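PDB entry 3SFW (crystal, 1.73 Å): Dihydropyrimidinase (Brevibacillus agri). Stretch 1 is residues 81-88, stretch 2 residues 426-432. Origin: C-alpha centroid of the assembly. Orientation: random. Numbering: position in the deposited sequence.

Stretch 1 (81-88) AAFGGTTS
Stretch 2 (426-432) DVISVLS

Stretch 1 is the end of a helix, a turn and the start of a strand. Stretch 2 is strand, extended except at Ile428, where phi/psi is -88/-56. No direct hydrogen bond joins them. They meet through van der Waals contact and two bridging waters, and bury 279 Å², both sides summed. Two pairs set the register: Gly85 CA is 5.8 Å from Val427 CA, and Thr87 CA is 6.2 Å from Ser432 CA. Both stretches therefore advance in the same general sense from the first pair to the second.

Ala81 is helical, with phi/psi -58/-47. It does not touch stretch 2, but its carbonyl anchors the turn. Ala81 O accepts from Thr86 N at 2.9 Å and, weakly, from Gly84 N at 2.9 Å.

Ala82 is also helical, at -64/-43, and its CB points sideways. Ala82 O accepts a hydrogen bond from Gly85 N at 3.0 Å. The same oxygen lies against two valines: Ala82 O is 3.2 Å from Val430 CG2 and 4.1 Å from Val427 CG1.

Phe83 closes the helical segment at -59/-29. Its CA-to-CB bond points away, with chi1 -87° (m) and chi2 105°. Phe83 O sits 3.5 Å from Val427 CB. Water 1 donates to Phe83 O at 2.7 Å and to Val427 O at 2.8 Å. It links two carbonyls that could not bond each other, since neither has a proton to give.

Gly84 starts the turn at -88/5. Gly84 C is 3.8 Å from Val427 CG2.

Gly85 has positive phi, 86/21, and forms a Schellman motif at the helix end. Positive phi by itself favours glycine. The packing also leaves little room: an ideal CB here would be 3.1 Å from Val427 CG2, a tight approach. Val427 CG2 rests 3.8 Å from Gly85 N. Val427 points toward stretch 1 with chi1 175° (t), at -77/110.

Thr86 begins the strand at -112/125. Its CA-to-CB bond points away, with chi1 -72° (m), and OG1 is hydrogen-bonded elsewhere in the structure.

Thr87, at -107/-12, points toward stretch 2 with chi1 53° (p). Its methyl makes an apolar contact: Val430 CG1 reaches Thr87 CG2 at 3.4 Å and also lies 4.1 Å from Ala82 O. Thr87 CG2 is 3.6 Å from Leu431 O. Val430 points toward stretch 1 with chi1 178° (t), at -139/121. Leu431, at -104/142, has its CA-to-CB bond pointing away, chi1 -64° (m) and chi2 129°. Water 2 donates to Thr87 O at 2.6 Å and accepts from Ser432 OG at 2.7 Å. Ser432 is at -127/117, chi1 168° (t).

Ser88 continues the strand at -141/147, chi1 -78° (m), out of contact with stretch 2. The CA-to-CB bonds of Asp426 (-138/130, chi1 -158°, t; chi2 15°), Ile428 (chi1 -55°, chi2 -57°, both m) and Ser429 (-137/152, chi1 -61°, m) point away from stretch 1.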

ATOM      1  N   ALA A  81      20.187  18.421  30.159  1.00 11.82           N
ATOM      2  CA  ALA A  81      18.781  18.046  29.916  1.00 12.16           C
ATOM      3  C   ALA A  81      17.873  19.006  30.674  1.00 12.58           C
ATOM      4  O   ALA A  81      16.896  19.525  30.109  1.00 11.93           O
ATOM      5  CB  ALA A  81      18.521  16.595  30.393  1.00 11.22           C
ATOM      6  N   ALA A  82      18.186  19.247  31.944  1.00 10.21           N
ATOM      7  CA  ALA A  82      17.324  20.117  32.770  1.00 10.20           C
ATOM      8  C   ALA A  82      17.306  21.549  32.207  1.00 12.59           C
ATOM      9  O   ALA A  82      16.250  22.174  32.095  1.00 11.25           O
ATOM     10  CB  ALA A  82      17.806  20.130  34.250  1.00 10.92           C
ATOM     11  N   PHE A  83      18.468  22.078  31.812  1.00 12.14           N
ATOM     12  CA  PHE A  83      18.442  23.418  31.221  1.00 12.25           C
ATOM     13  C   PHE A  83      17.545  23.433  29.975  1.00 11.88           C
ATOM     14  O   PHE A  83      17.141  24.511  29.545  1.00 13.27           O
ATOM     15  CB  PHE A  83      19.843  23.896  30.875  1.00  9.78           C
ATOM     16  CG  PHE A  83      20.539  24.584  32.030  1.00 11.74           C
ATOM     17  CD1 PHE A  83      21.550  23.916  32.738  1.00 14.23           C
ATOM     18  CD2 PHE A  83      20.202  25.899  32.389  1.00 13.72           C
ATOM     19  CE1 PHE A  83      22.245  24.568  33.766  1.00 18.12           C
ATOM     20  CE2 PHE A  83      20.842  26.549  33.470  1.00 14.68           C
ATOM     21  CZ  PHE A  83      21.892  25.897  34.131  1.00 15.99           C
ATOM     22  N   GLY A  84      17.461  22.273  29.296  1.00 10.86           N
ATOM     23  CA  GLY A  84      16.704  22.106  28.055  1.00 10.90           C
ATOM     24  C   GLY A  84      15.236  21.730  28.262  1.00 10.79           C
ATOM     25  O   GLY A  84      14.515  21.519  27.289  1.00 10.82           O
ATOM     26  N   GLY A  85      14.811  21.713  29.521  1.00  9.75           N
ATOM     27  CA  GLY A  85      13.373  21.459  29.867  1.00  9.43           C
ATOM     28  C   GLY A  85      13.019  19.995  29.982  1.00 12.29           C
ATOM     29  O   GLY A  85      11.832  19.634  29.963  1.00 11.72           O
ATOM     30  N   THR A  86      14.035  19.147  30.195  1.00  9.38           N
ATOM     31  CA  THR A  86      13.816  17.694  30.329  1.00 11.13           C
ATOM     32  C   THR A  86      14.121  17.308  31.782  1.00 11.22           C
ATOM     33  O   THR A  86      15.195  17.614  32.305  1.00 12.89           O
ATOM     34  CB  THR A  86      14.703  16.917  29.316  1.00 12.97           C
ATOM     35  OG1 THR A  86      14.173  17.112  28.000  1.00 12.20           O
ATOM     36  CG2 THR A  86      14.741  15.405  29.627  1.00 13.91           C
ATOM     37  N   THR A  87      13.160  16.665  32.440  1.00  8.31           N
ATOM     38  CA  THR A  87      13.267  16.324  33.843  1.00 10.25           C
ATOM     39  C   THR A  87      13.517  14.819  34.157  1.00 11.09           C
ATOM     40  O   THR A  87      13.759  14.458  35.337  1.00  9.62           O
ATOM     41  CB  THR A  87      12.044  16.841  34.653  1.00 13.09           C
ATOM     42  OG1 THR A  87      10.850  16.372  34.024  1.00 11.51           O
ATOM     43  CG2 THR A  87      12.010  18.367  34.680  1.00 11.80           C
ATOM     44  N   SER A  88      13.360  13.932  33.153  1.00 10.78           N
ATOM     45  CA  SER A  88      13.679  12.512  33.333  1.00 10.04           C
ATOM     46  C   SER A  88      14.329  12.025  32.063  1.00  9.77           C
ATOM     47  O   SER A  88      13.990  12.508  30.955  1.00 11.67           O
ATOM     48  CB  SER A  88      12.371  11.713  33.548  1.00 11.70           C
ATOM     49  OG  SER A  88      11.954  11.916  34.865  1.00 15.44           O
ATOM     50  N   ASP A 426      11.942  29.732  25.578  1.00 14.84           N
ATOM     51  CA  ASP A 426      13.069  29.695  26.507  1.00 14.40           C
ATOM     52  C   ASP A 426      12.592  28.952  27.768  1.00 15.24           C
ATOM     53  O   ASP A 426      11.511  29.225  28.311  1.00 15.13           O
ATOM     54  CB  ASP A 426      13.509  31.150  26.829  1.00 16.99           C
ATOM     55  CG  ASP A 426      14.964  31.252  27.334  1.00 23.61           C
ATOM     56  OD1 ASP A 426      15.741  30.289  27.183  1.00 23.16           O
ATOM     57  OD2 ASP A 426      15.328  32.332  27.864  1.00 23.05           O
ATOM     58  N   VAL A 427      13.389  27.975  28.194  1.00 13.44           N
ATOM     59  CA  VAL A 427      13.167  27.283  29.485  1.00 11.15           C
ATOM     60  C   VAL A 427      13.633  28.161  30.649  1.00 13.54           C
ATOM     61  O   VAL A 427      14.844  28.454  30.786  1.00 13.45           O
ATOM     62  CB  VAL A 427      13.904  25.922  29.485  1.00 13.64           C
ATOM     63  CG1 VAL A 427      13.804  25.235  30.854  1.00 11.67           C
ATOM     64  CG2 VAL A 427      13.297  25.005  28.353  1.00 14.83           C
ATOM     65  N   ILE A 428      12.680  28.667  31.423  1.00 12.45           N
ATOM     66  CA  ILE A 428      13.026  29.629  32.481  1.00 11.84           C
ATOM     67  C   ILE A 428      13.377  28.926  33.781  1.00 14.17           C
ATOM     68  O   ILE A 428      14.446  29.171  34.347  1.00 13.97           O
ATOM     69  CB  ILE A 428      11.884  30.629  32.727  1.00 14.94           C
ATOM     70  CG1 ILE A 428      11.502  31.315  31.398  1.00 13.40           C
ATOM     71  CG2 ILE A 428      12.228  31.618  33.906  1.00 15.40           C
ATOM     72  CD1 ILE A 428      12.669  32.045  30.693  1.00 16.37           C
ATOM     73  N   SER A 429      12.463  28.084  34.281  1.00 12.26           N
ATOM     74  CA  SER A 429      12.702  27.340  35.515  1.00 11.51           C
ATOM     75  C   SER A 429      12.248  25.893  35.360  1.00 14.50           C
ATOM     76  O   SER A 429      11.357  25.615  34.564  1.00 12.19           O
ATOM     77  CB  SER A 429      11.968  28.006  36.665  1.00 12.52           C
ATOM     78  OG  SER A 429      12.482  29.326  36.800  1.00 15.08           O
ATOM     79  N   VAL A 430      12.883  24.997  36.113  1.00 12.15           N
ATOM     80  CA  VAL A 430      12.638  23.555  36.001  1.00 11.95           C
ATOM     81  C   VAL A 430      12.602  22.975  37.401  1.00 14.34           C
ATOM     82  O   VAL A 430      13.571  23.102  38.170  1.00 13.57           O
ATOM     83  CB  VAL A 430      13.747  22.876  35.190  1.00 10.09           C
ATOM     84  CG1 VAL A 430      13.532  21.350  35.105  1.00 11.86           C
ATOM     85  CG2 VAL A 430      13.860  23.505  33.799  1.00 12.35           C
ATOM     86  N   LEU A 431      11.473  22.363  37.759  1.00 13.46           N
ATOM     87  CA  LEU A 431      11.360  21.633  39.028  1.00 13.35           C
ATOM     88  C   LEU A 431      11.421  20.139  38.774  1.00 13.16           C
ATOM     89  O   LEU A 431      10.822  19.641  37.777  1.00 13.04           O
ATOM     90  CB  LEU A 431      10.021  21.944  39.680  1.00 13.78           C
ATOM     91  CG  LEU A 431       9.892  23.430  40.080  1.00 16.01           C
ATOM     92  CD1 LEU A 431       8.587  24.010  39.535  1.00 22.76           C
ATOM     93  CD2 LEU A 431       9.940  23.600  41.625  1.00 18.29           C
ATOM     94  N   SER A 432      12.081  19.435  39.688  1.00 12.54           N
ATOM     95  CA  SER A 432      12.135  17.955  39.689  1.00 10.26           C
ATOM     96  C   SER A 432      11.687  17.466  41.078  1.00 15.57           C
ATOM     97  O   SER A 432      12.308  17.824  42.076  1.00 11.38           O
ATOM     98  CB  SER A 432      13.550  17.474  39.359  1.00 14.41           C
ATOM     99  OG  SER A 432      13.688  16.076  39.626  1.00 12.93           O
TER
HETATM  100  O   HOH W   1      17.190  26.965  30.710  1.00 23.25           O
HETATM  101  O   HOH W   2      12.678  14.410  37.747  1.00 14.61           O